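Local coordinates for protein alpha-1,4-endofucoidanase (Mariniflexile fucanivorans, PDB 6DNS) that hydrolyses alpha-1,4 linkages within fucoidan chains as a retaining endo-acting enzyme of glycoside hydrolase family 107, its catalytic domain followed by immunoglobulin-like domains, at residues Tyr311-Val316 with Phe364-Ser369; Pro383-Asn388 with Leu397-Leu402. All coordinates share one frame; numbering follows the deposited sequence.

Contact 1: Tyr311-Val316 with Phe364-Ser369; sequences YNHDLV and FVEWTS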
ATOM      1  N   TYR A 311     -25.774   7.993  14.084  1.00 33.05           N
ATOM      2  CA  TYR A 311     -25.020   6.909  14.734  1.00 32.91           C
ATOM      3  C   TYR A 311     -23.551   6.877  14.299  1.00 32.24           C
ATOM      4  O   TYR A 311     -22.658   6.748  15.138  1.00 32.36           O
ATOM      5  CB  TYR A 311     -25.660   5.536  14.469  1.00 33.39           C
ATOM      6  CG  TYR A 311     -26.980   5.272  15.180  1.00 34.10           C
ATOM      7  CD1 TYR A 311     -27.143   5.558  16.541  1.00 34.36           C
ATOM      8  CD2 TYR A 311     -28.058   4.693  14.499  1.00 34.56           C
ATOM      9  CE1 TYR A 311     -28.344   5.303  17.190  1.00 34.71           C
ATOM     10  CE2 TYR A 311     -29.262   4.434  15.142  1.00 34.79           C
ATOM     11  CZ  TYR A 311     -29.399   4.738  16.487  1.00 34.89           C
ATOM     12  OH  TYR A 311     -30.587   4.484  17.132  1.00 35.24           O
ATOM     13  N   ASN A 312     -23.312   6.997  12.995  1.00 31.50           N
ATOM     14  CA  ASN A 312     -21.947   7.021  12.456  1.00 31.17           C
ATOM     15  C   ASN A 312     -21.216   8.336  12.734  1.00 30.77           C
ATOM     16  O   ASN A 312     -19.991   8.340  12.850  1.00 30.72           O
ATOM     17  CB  ASN A 312     -21.945   6.712  10.954  1.00 31.18           C
ATOM     18  CG  ASN A 312     -22.202   5.245  10.665  1.00 31.35           C
ATOM     19  OD1 ASN A 312     -21.477   4.375  11.146  1.00 31.53           O
ATOM     20  ND2 ASN A 312     -23.233   4.962   9.879  1.00 31.41           N
ATOM     21  N   HIS A 313     -21.954   9.443  12.833  1.00 30.67           N
ATOM     22  CA  HIS A 313     -21.366  10.725  13.246  1.00 30.58           C
ATOM     23  C   HIS A 313     -21.039  10.742  14.747  1.00 30.58           C
ATOM     24  O   HIS A 313     -20.064  11.374  15.156  1.00 30.42           O
ATOM     25  CB  HIS A 313     -22.280  11.898  12.887  1.00 30.53           C
ATOM     26  CG  HIS A 313     -21.636  13.238  13.077  1.00 30.51           C
ATOM     27  ND1 HIS A 313     -21.895  14.038  14.168  1.00 30.41           N
ATOM     28  CD2 HIS A 313     -20.730  13.905  12.326  1.00 30.36           C
ATOM     29  CE1 HIS A 313     -21.184  15.149  14.074  1.00 30.53           C
ATOM     30  NE2 HIS A 313     -20.468  15.092  12.966  1.00 30.44           N
ATOM     31  N   ASP A 314     -21.853  10.062  15.560  1.00 30.56           N
ATOM     32  CA  ASP A 314     -21.545   9.865  16.990  1.00 30.86           C
ATOM     33  C   ASP A 314     -20.234   9.098  17.205  1.00 30.85           C
ATOM     34  O   ASP A 314     -19.532   9.347  18.185  1.00 31.19           O
ATOM     35  CB  ASP A 314     -22.692   9.139  17.720  1.00 30.79           C
ATOM     36  CG  ASP A 314     -23.920  10.021  17.941  1.00 30.87           C
ATOM     37  OD1 ASP A 314     -23.847  11.255  17.748  1.00 30.59           O
ATOM     38  OD2 ASP A 314     -24.974   9.467  18.320  1.00 30.98           O
ATOM     39  N   LEU A 315     -19.920   8.174  16.295  1.00 30.74           N
ATOM     40  CA  LEU A 315     -18.628   7.470  16.288  1.00 30.67           C
ATOM     41  C   LEU A 315     -17.479   8.448  16.034  1.00 30.53           C
ATOM     42  O   LEU A 315     -16.439   8.379  16.691  1.00 30.90           O
ATOM     43  CB  LEU A 315     -18.632   6.356  15.228  1.00 30.71           C
ATOM     44  CG  LEU A 315     -17.506   5.306  15.211  1.00 30.75           C
ATOM     45  CD1 LEU A 315     -17.965   4.055  14.463  1.00 30.75           C
ATOM     46  CD2 LEU A 315     -16.204   5.836  14.615  1.00 30.81           C
ATOM     47  N   VAL A 316     -17.679   9.349  15.075  1.00 30.26           N
ATOM     48  CA  VAL A 316     -16.719  10.418  14.776  1.00 29.97           C
ATOM     49  C   VAL A 316     -16.549  11.375  15.968  1.00 29.66           C
ATOM     50  O   VAL A 316     -15.429  11.791  16.268  1.00 29.54           O
ATOM     51  CB  VAL A 316     -17.129  11.182  13.487  1.00 30.09           C
ATOM     52  CG1 VAL A 316     -16.364  12.487  13.323  1.00 29.96           C
ATOM     53  CG2 VAL A 316     -16.926  10.292  12.267  1.00 30.10           C
ATOM     54  N   PHE A 364     -18.232  16.172   4.473  1.00 26.37           N
ATOM     55  CA  PHE A 364     -17.005  15.360   4.379  1.00 26.34           C
ATOM     56  C   PHE A 364     -15.820  15.987   5.124  1.00 26.34           C
ATOM     57  O   PHE A 364     -15.042  15.276   5.765  1.00 26.31           O
ATOM     58  CB  PHE A 364     -16.619  15.100   2.917  1.00 26.14           C
ATOM     59  CG  PHE A 364     -15.493  14.113   2.755  1.00 26.09           C
ATOM     60  CD1 PHE A 364     -15.752  12.750   2.638  1.00 26.08           C
ATOM     61  CD2 PHE A 364     -14.168  14.543   2.737  1.00 25.93           C
ATOM     62  CE1 PHE A 364     -14.712  11.838   2.498  1.00 26.05           C
ATOM     63  CE2 PHE A 364     -13.125  13.638   2.600  1.00 25.88           C
ATOM     64  CZ  PHE A 364     -13.398  12.283   2.479  1.00 25.89           C
ATOM     65  N   VAL A 365     -15.696  17.310   5.037  1.00 26.41           N
ATOM     66  CA  VAL A 365     -14.626  18.044   5.720  1.00 26.51           C
ATOM     67  C   VAL A 365     -14.854  18.036   7.239  1.00 26.76           C
ATOM     68  O   VAL A 365     -13.898  17.907   8.008  1.00 26.93           O
ATOM     69  CB  VAL A 365     -14.506  19.498   5.191  1.00 26.53           C
ATOM     70  CG1 VAL A 365     -13.470  20.295   5.981  1.00 26.51           C
ATOM     71  CG2 VAL A 365     -14.150  19.508   3.707  1.00 26.60           C
ATOM     72  N   GLU A 366     -16.114  18.169   7.657  1.00 26.76           N
ATOM     73  CA  GLU A 366     -16.479  18.162   9.080  1.00 27.09           C
ATOM     74  C   GLU A 366     -16.261  16.787   9.717  1.00 26.93           C
ATOM     75  O   GLU A 366     -15.633  16.688  10.772  1.00 26.81           O
ATOM     76  CB  GLU A 366     -17.936  18.618   9.259  1.00 27.36           C
ATOM     77  CG  GLU A 366     -18.408  18.728  10.707  1.00 27.62           C
ATOM     78  CD  GLU A 366     -19.045  17.450  11.235  1.00 27.90           C
ATOM     79  OE1 GLU A 366     -18.545  16.905  12.241  1.00 27.91           O
ATOM     80  OE2 GLU A 366     -20.039  16.981  10.640  1.00 28.12           O
ATOM     81  N   TRP A 367     -16.786  15.745   9.073  1.00 26.84           N
ATOM     82  CA  TRP A 367     -16.602  14.353   9.521  1.00 26.74           C
ATOM     83  C   TRP A 367     -15.131  13.982   9.695  1.00 26.77           C
ATOM     84  O   TRP A 367     -14.755  13.354  10.688  1.00 26.62           O
ATOM     85  CB  TRP A 367     -17.243  13.371   8.529  1.00 26.81           C
ATOM     86  CG  TRP A 367     -18.713  13.174   8.720  1.00 26.88           C
ATOM     87  CD1 TRP A 367     -19.679  14.136   8.720  1.00 26.88           C
ATOM     88  CD2 TRP A 367     -19.387  11.928   8.923  1.00 26.91           C
ATOM     89  NE1 TRP A 367     -20.911  13.570   8.915  1.00 27.00           N
ATOM     90  CE2 TRP A 367     -20.764  12.214   9.044  1.00 26.87           C
ATOM     91  CE3 TRP A 367     -18.962  10.596   9.017  1.00 27.05           C
ATOM     92  CZ2 TRP A 367     -21.722  11.219   9.256  1.00 27.05           C
ATOM     93  CZ3 TRP A 367     -19.914   9.603   9.229  1.00 27.13           C
ATOM     94  CH2 TRP A 367     -21.281   9.923   9.345  1.00 27.18           C
ATOM     95  N   THR A 368     -14.311  14.366   8.718  1.00 26.68           N
ATOM     96  CA  THR A 368     -12.881  14.082   8.743  1.00 26.60           C
ATOM     97  C   THR A 368     -12.199  14.844   9.881  1.00 26.75           C
ATOM     98  O   THR A 368     -11.539  14.234  10.722  1.00 26.63           O
ATOM     99  CB  THR A 368     -12.218  14.427   7.390  1.00 26.33           C
ATOM    100  OG1 THR A 368     -12.889  13.720   6.340  1.00 26.05           O
ATOM    101  CG2 THR A 368     -10.739  14.050   7.381  1.00 26.34           C
ATOM    102  N   SER A 369     -12.392  16.162   9.913  1.00 26.95           N
ATOM    103  CA  SER A 369     -11.739  17.034  10.899  1.00 27.16           C
ATOM    104  C   SER A 369     -12.182  16.756  12.338  1.00 27.39           C
ATOM    105  O   SER A 369     -11.355  16.753  13.251  1.00 27.02           O
ATOM    106  CB  SER A 369     -11.981  18.506  10.556  1.00 27.18           C
ATOM    107  OG  SER A 369     -13.366  18.793  10.512  1.00 27.42           O
TER
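Val-316 and Trp-367 mark the point where two helices draw together: their CA atoms lie 6.6 Å apart, and the local axes of 311-316 and 364-369 approach to 10.1 Å with N-to-C directions 45° apart. The indole of Trp-367 makes the largest single contribution to this interface. It reaches from helix 361-372 across to three residues of its neighbour, each meeting a different part of it. Asn-312 presents CB to the outer edge of the six-membered ring, 3.7 Å from Trp-367 CH2. From His-313, CD2 comes over one face near the rim, 3.4 Å from Trp-367 NE1, with CB near the benzene half, the two rings meeting obliquely. Val-316 sends CG2 to within 3.8 Å of Trp-367 CE3, and its other methyl, CG1, packs closely against the backbone carbonyl oxygen of Trp-367.

The polar part of the contact lies at the partly exposed border. With CG of His-313 anti to the backbone N (chi1 -170°), the imidazole extends toward Glu-366, whose own chain is bent at chi2 so that the carboxylate meets the ring edge from the opposite direction, its plane turned well away from that of the ring. His-313 NE2 donates to Glu-366 OE1 over 2.7 Å in an almost straight bond (171°), lying in the imidazole plane and using the syn lone pair of the carboxylate. The same oxygen is also hydrogen-bonded to the hydroxyl of Thr-370, so the carboxylate is held from its own helix as well. On the indole, NE1 is bonded to the hydroxyl of Tyr-309, which limits how the ring can tilt. Buried tryptophan packing edged by a His-carboxylate hydrogen bond here joins successive outer helices of the parallel beta/alpha catalytic domain, either side of strand 341-342 in sequence.

Contact 2: Pro383-Asn388 with Leu397-Leu402; sequences PLVRTN and LQPYAL
Gln-398 folds back over Val-385 because its chain is bent at chi2 (-80°), which brings NE2 to 3.7 Å from Val-385 CA rather than letting the amide extend away from the loop. Tyr-400, with CG placed between its backbone N and carbonyl carbon (chi1 75°), turns its phenol to the proline ring of Pro-383, where the hydroxyl OH lies 3.3 Å from Pro-383 CG; that hydroxyl is hydrogen-bonded to the carbonyl of Gly-354. Ala-401 adds to the seat of the proline, its CB meeting Pro-383 CD at 3.6 Å.

The backbones are joined just ahead of these side chains. Gln-398 N donates to Pro-383 O over 3.0 Å, nearly straight at 174°. Leu-384 and Leu-397 form an antiparallel non-hydrogen-bonded pair, and although their side chains diverge, Leu-384 CD2 and Leu-397 CD2 still touch at 4.2 Å. On the far side of this pair, Val-385 bonds to the backbone of Thr-396, just before the second segment.

Where the chain turns a corner at Val-385, water takes over. One molecule donates to Leu-384 O at 2.7 Å and accepts from Gln-398 NE2; a second donates to Val-385 O at 2.8 Å and has only a weak bond from the same NE2. A single amide group thus links two successive carbonyls through two waters. With an alanine here, both waters would lose their amide donor, and the corner at Val-385 would probably be less firmly tied to the start of the helix.

Gln-398 occupies the N-cap, its carbonyl accepting from Leu-402 N, and Pro-399 follows in the first turn. The arrangement is a single antiparallel bridge leading directly into the N-capped start of helix 399-415, within the connection that follows strand 377-379.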
ATOM      1  N   PRO A 383     -13.326   6.221  -3.422  1.00 23.58           N
ATOM      2  CA  PRO A 383     -13.773   5.474  -4.591  1.00 23.76           C
ATOM      3  C   PRO A 383     -12.954   5.766  -5.850  1.00 24.21           C
ATOM      4  O   PRO A 383     -12.723   6.932  -6.179  1.00 24.07           O
ATOM      5  CB  PRO A 383     -15.209   5.967  -4.771  1.00 23.77           C
ATOM      6  CG  PRO A 383     -15.162   7.388  -4.322  1.00 23.73           C
ATOM      7  CD  PRO A 383     -14.055   7.499  -3.307  1.00 23.68           C
ATOM      8  N   LEU A 384     -12.523   4.707  -6.535  1.00 24.64           N
ATOM      9  CA  LEU A 384     -11.887   4.816  -7.849  1.00 25.12           C
ATOM     10  C   LEU A 384     -12.965   4.786  -8.938  1.00 25.59           C
ATOM     11  O   LEU A 384     -14.111   4.415  -8.673  1.00 25.39           O
ATOM     12  CB  LEU A 384     -10.875   3.683  -8.057  1.00 25.08           C
ATOM     13  CG  LEU A 384      -9.760   3.557  -7.008  1.00 25.09           C
ATOM     14  CD1 LEU A 384      -8.992   2.254  -7.184  1.00 25.11           C
ATOM     15  CD2 LEU A 384      -8.807   4.744  -7.058  1.00 24.98           C
ATOM     16  N   VAL A 385     -12.587   5.171 -10.157  1.00 26.34           N
ATOM     17  CA  VAL A 385     -13.539   5.305 -11.273  1.00 26.98           C
ATOM     18  C   VAL A 385     -14.056   3.932 -11.712  1.00 27.65           C
ATOM     19  O   VAL A 385     -15.266   3.736 -11.841  1.00 27.67           O
ATOM     20  CB  VAL A 385     -12.918   6.060 -12.481  1.00 27.00           C
ATOM     21  CG1 VAL A 385     -13.863   6.067 -13.683  1.00 27.06           C
ATOM     22  CG2 VAL A 385     -12.557   7.490 -12.094  1.00 27.05           C
ATOM     23  N   ARG A 386     -13.135   2.999 -11.944  1.00 28.44           N
ATOM     24  CA  ARG A 386     -13.484   1.621 -12.288  1.00 29.47           C
ATOM     25  C   ARG A 386     -12.410   0.665 -11.770  1.00 29.33           C
ATOM     26  O   ARG A 386     -11.245   0.756 -12.166  1.00 29.19           O
ATOM     27  CB  ARG A 386     -13.668   1.476 -13.803  1.00 30.44           C
ATOM     28  CG  ARG A 386     -14.538   0.292 -14.203  1.00 31.40           C
ATOM     29  CD  ARG A 386     -14.865   0.259 -15.693  1.00 31.99           C
ATOM     30  NE  ARG A 386     -15.613   1.438 -16.140  1.00 32.53           N
ATOM     31  CZ  ARG A 386     -15.095   2.527 -16.725  1.00 33.28           C
ATOM     32  NH1 ARG A 386     -13.786   2.649 -16.966  1.00 33.49           N
ATOM     33  NH2 ARG A 386     -15.910   3.523 -17.072  1.00 33.59           N
ATOM     34  N   THR A 387     -12.815  -0.245 -10.882  1.00 29.33           N
ATOM     35  CA  THR A 387     -11.889  -1.112 -10.146  1.00 29.30           C
ATOM     36  C   THR A 387     -11.625  -2.467 -10.812  1.00 29.46           C
ATOM     37  O   THR A 387     -10.579  -3.074 -10.572  1.00 29.15           O
ATOM     38  CB  THR A 387     -12.394  -1.350  -8.707  1.00 29.23           C
ATOM     39  OG1 THR A 387     -13.740  -1.845  -8.739  1.00 28.84           O
ATOM     40  CG2 THR A 387     -12.352  -0.052  -7.909  1.00 29.33           C
ATOM     41  N   ASN A 388     -12.563  -2.934 -11.639  1.00 29.71           N
ATOM     42  CA  ASN A 388     -12.451  -4.245 -12.292  1.00 29.87           C
ATOM     43  C   ASN A 388     -11.317  -4.257 -13.325  1.00 30.24           C
ATOM     44  O   ASN A 388     -11.399  -3.588 -14.358  1.00 30.46           O
ATOM     45  CB  ASN A 388     -13.786  -4.631 -12.956  1.00 29.95           C
ATOM     46  CG  ASN A 388     -13.831  -6.087 -13.411  1.00 29.88           C
ATOM     47  OD1 ASN A 388     -12.804  -6.755 -13.533  1.00 29.57           O
ATOM     48  ND2 ASN A 388     -15.036  -6.577 -13.673  1.00 29.76           N
ATOM     49  N   LEU A 397      -8.803   8.188  -8.464  1.00 23.75           N
ATOM     50  CA  LEU A 397      -9.983   8.656  -7.726  1.00 23.51           C
ATOM     51  C   LEU A 397     -11.035   9.260  -8.646  1.00 23.08           C
ATOM     52  O   LEU A 397     -10.696   9.888  -9.650  1.00 22.91           O
ATOM     53  CB  LEU A 397      -9.603   9.716  -6.682  1.00 23.71           C
ATOM     54  CG  LEU A 397      -8.713   9.314  -5.508  1.00 23.75           C
ATOM     55  CD1 LEU A 397      -8.431  10.527  -4.635  1.00 23.67           C
ATOM     56  CD2 LEU A 397      -9.360   8.206  -4.694  1.00 23.80           C
ATOM     57  N   GLN A 398     -12.305   9.060  -8.292  1.00 22.84           N
ATOM     58  CA  GLN A 398     -13.418   9.814  -8.879  1.00 22.59           C
ATOM     59  C   GLN A 398     -13.148  11.317  -8.717  1.00 22.45           C
ATOM     60  O   GLN A 398     -12.715  11.739  -7.638  1.00 22.13           O
ATOM     61  CB  GLN A 398     -14.735   9.462  -8.180  1.00 22.59           C
ATOM     62  CG  GLN A 398     -15.337   8.126  -8.599  1.00 22.67           C
ATOM     63  CD  GLN A 398     -16.094   8.182  -9.919  1.00 22.78           C
ATOM     64  OE1 GLN A 398     -16.158   9.221 -10.580  1.00 22.96           O
ATOM     65  NE2 GLN A 398     -16.675   7.053 -10.307  1.00 22.87           N
ATOM     66  N   PRO A 399     -13.393  12.125  -9.774  1.00 22.27           N
ATOM     67  CA  PRO A 399     -13.237  13.586  -9.685  1.00 22.23           C
ATOM     68  C   PRO A 399     -13.908  14.243  -8.471  1.00 22.16           C
ATOM     69  O   PRO A 399     -13.317  15.140  -7.865  1.00 22.04           O
ATOM     70  CB  PRO A 399     -13.880  14.083 -10.982  1.00 22.20           C
ATOM     71  CG  PRO A 399     -13.650  12.980 -11.950  1.00 22.30           C
ATOM     72  CD  PRO A 399     -13.678  11.699 -11.159  1.00 22.30           C
ATOM     73  N   TYR A 400     -15.118  13.800  -8.124  1.00 22.19           N
ATOM     74  CA  TYR A 400     -15.820  14.322  -6.942  1.00 22.47           C
ATOM     75  C   TYR A 400     -15.090  13.976  -5.635  1.00 22.78           C
ATOM     76  O   TYR A 400     -15.092  14.772  -4.695  1.00 22.69           O
ATOM     77  CB  TYR A 400     -17.289  13.854  -6.899  1.00 22.33           C
ATOM     78  CG  TYR A 400     -17.518  12.409  -6.488  1.00 22.23           C
ATOM     79  CD1 TYR A 400     -17.526  12.036  -5.143  1.00 22.16           C
ATOM     80  CD2 TYR A 400     -17.757  11.416  -7.442  1.00 22.18           C
ATOM     81  CE1 TYR A 400     -17.734  10.720  -4.760  1.00 22.14           C
ATOM     82  CE2 TYR A 400     -17.974  10.094  -7.063  1.00 22.14           C
ATOM     83  CZ  TYR A 400     -17.961   9.756  -5.719  1.00 22.08           C
ATOM     84  OH  TYR A 400     -18.173   8.463  -5.314  1.00 22.24           O
ATOM     85  N   ALA A 401     -14.482  12.790  -5.586  1.00 23.12           N
ATOM     86  CA  ALA A 401     -13.733  12.340  -4.409  1.00 23.47           C
ATOM     87  C   ALA A 401     -12.468  13.167  -4.185  1.00 23.61           C
ATOM     88  O   ALA A 401     -12.180  13.563  -3.056  1.00 23.58           O
ATOM     89  CB  ALA A 401     -13.387  10.862  -4.525  1.00 23.58           C
ATOM     90  N   LEU A 402     -11.724  13.422  -5.262  1.00 23.95           N
ATOM     91  CA  LEU A 402     -10.543  14.292  -5.211  1.00 24.42           C
ATOM     92  C   LEU A 402     -10.917  15.698  -4.741  1.00 24.78           C
ATOM     93  O   LEU A 402     -10.242  16.266  -3.881  1.00 24.85           O
ATOM     94  CB  LEU A 402      -9.860  14.362  -6.583  1.00 24.49           C
ATOM     95  CG  LEU A 402      -8.537  15.133  -6.700  1.00 24.54           C
ATOM     96  CD1 LEU A 402      -7.409  14.405  -5.983  1.00 24.69           C
ATOM     97  CD2 LEU A 402      -8.174  15.348  -8.161  1.00 24.54           C
TER
HETATM   98  O   HOH W   1     -16.761   4.073  -9.149  1.00 23.15           O
HETATM   99  O   HOH W   2     -17.378   5.221 -13.013  1.00 25.91           O

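In the fold
Contacts 1 and 2 follow one another along the chain, the first closing before the second opens, and they do not touch: their centres lie 21 Å apart, their nearest atoms about 6 Å. Helix 399-415 bridges them, since it begins within contact 2 and farther along packs, through Gln-404 and Thr-408, on Phe-364 of contact 1's second helix. Gln-346 lies between the two as well, touching both Phe-364 and Pro-383. The centre of contact 1 lies 25 Å from the centre of the chain, that of contact 2 17 Å, and contact 1 is remote from the calcium sites. In contact 2 the side chain of Leu-397 is about 12 Å from that of the calcium ligand Thr-77.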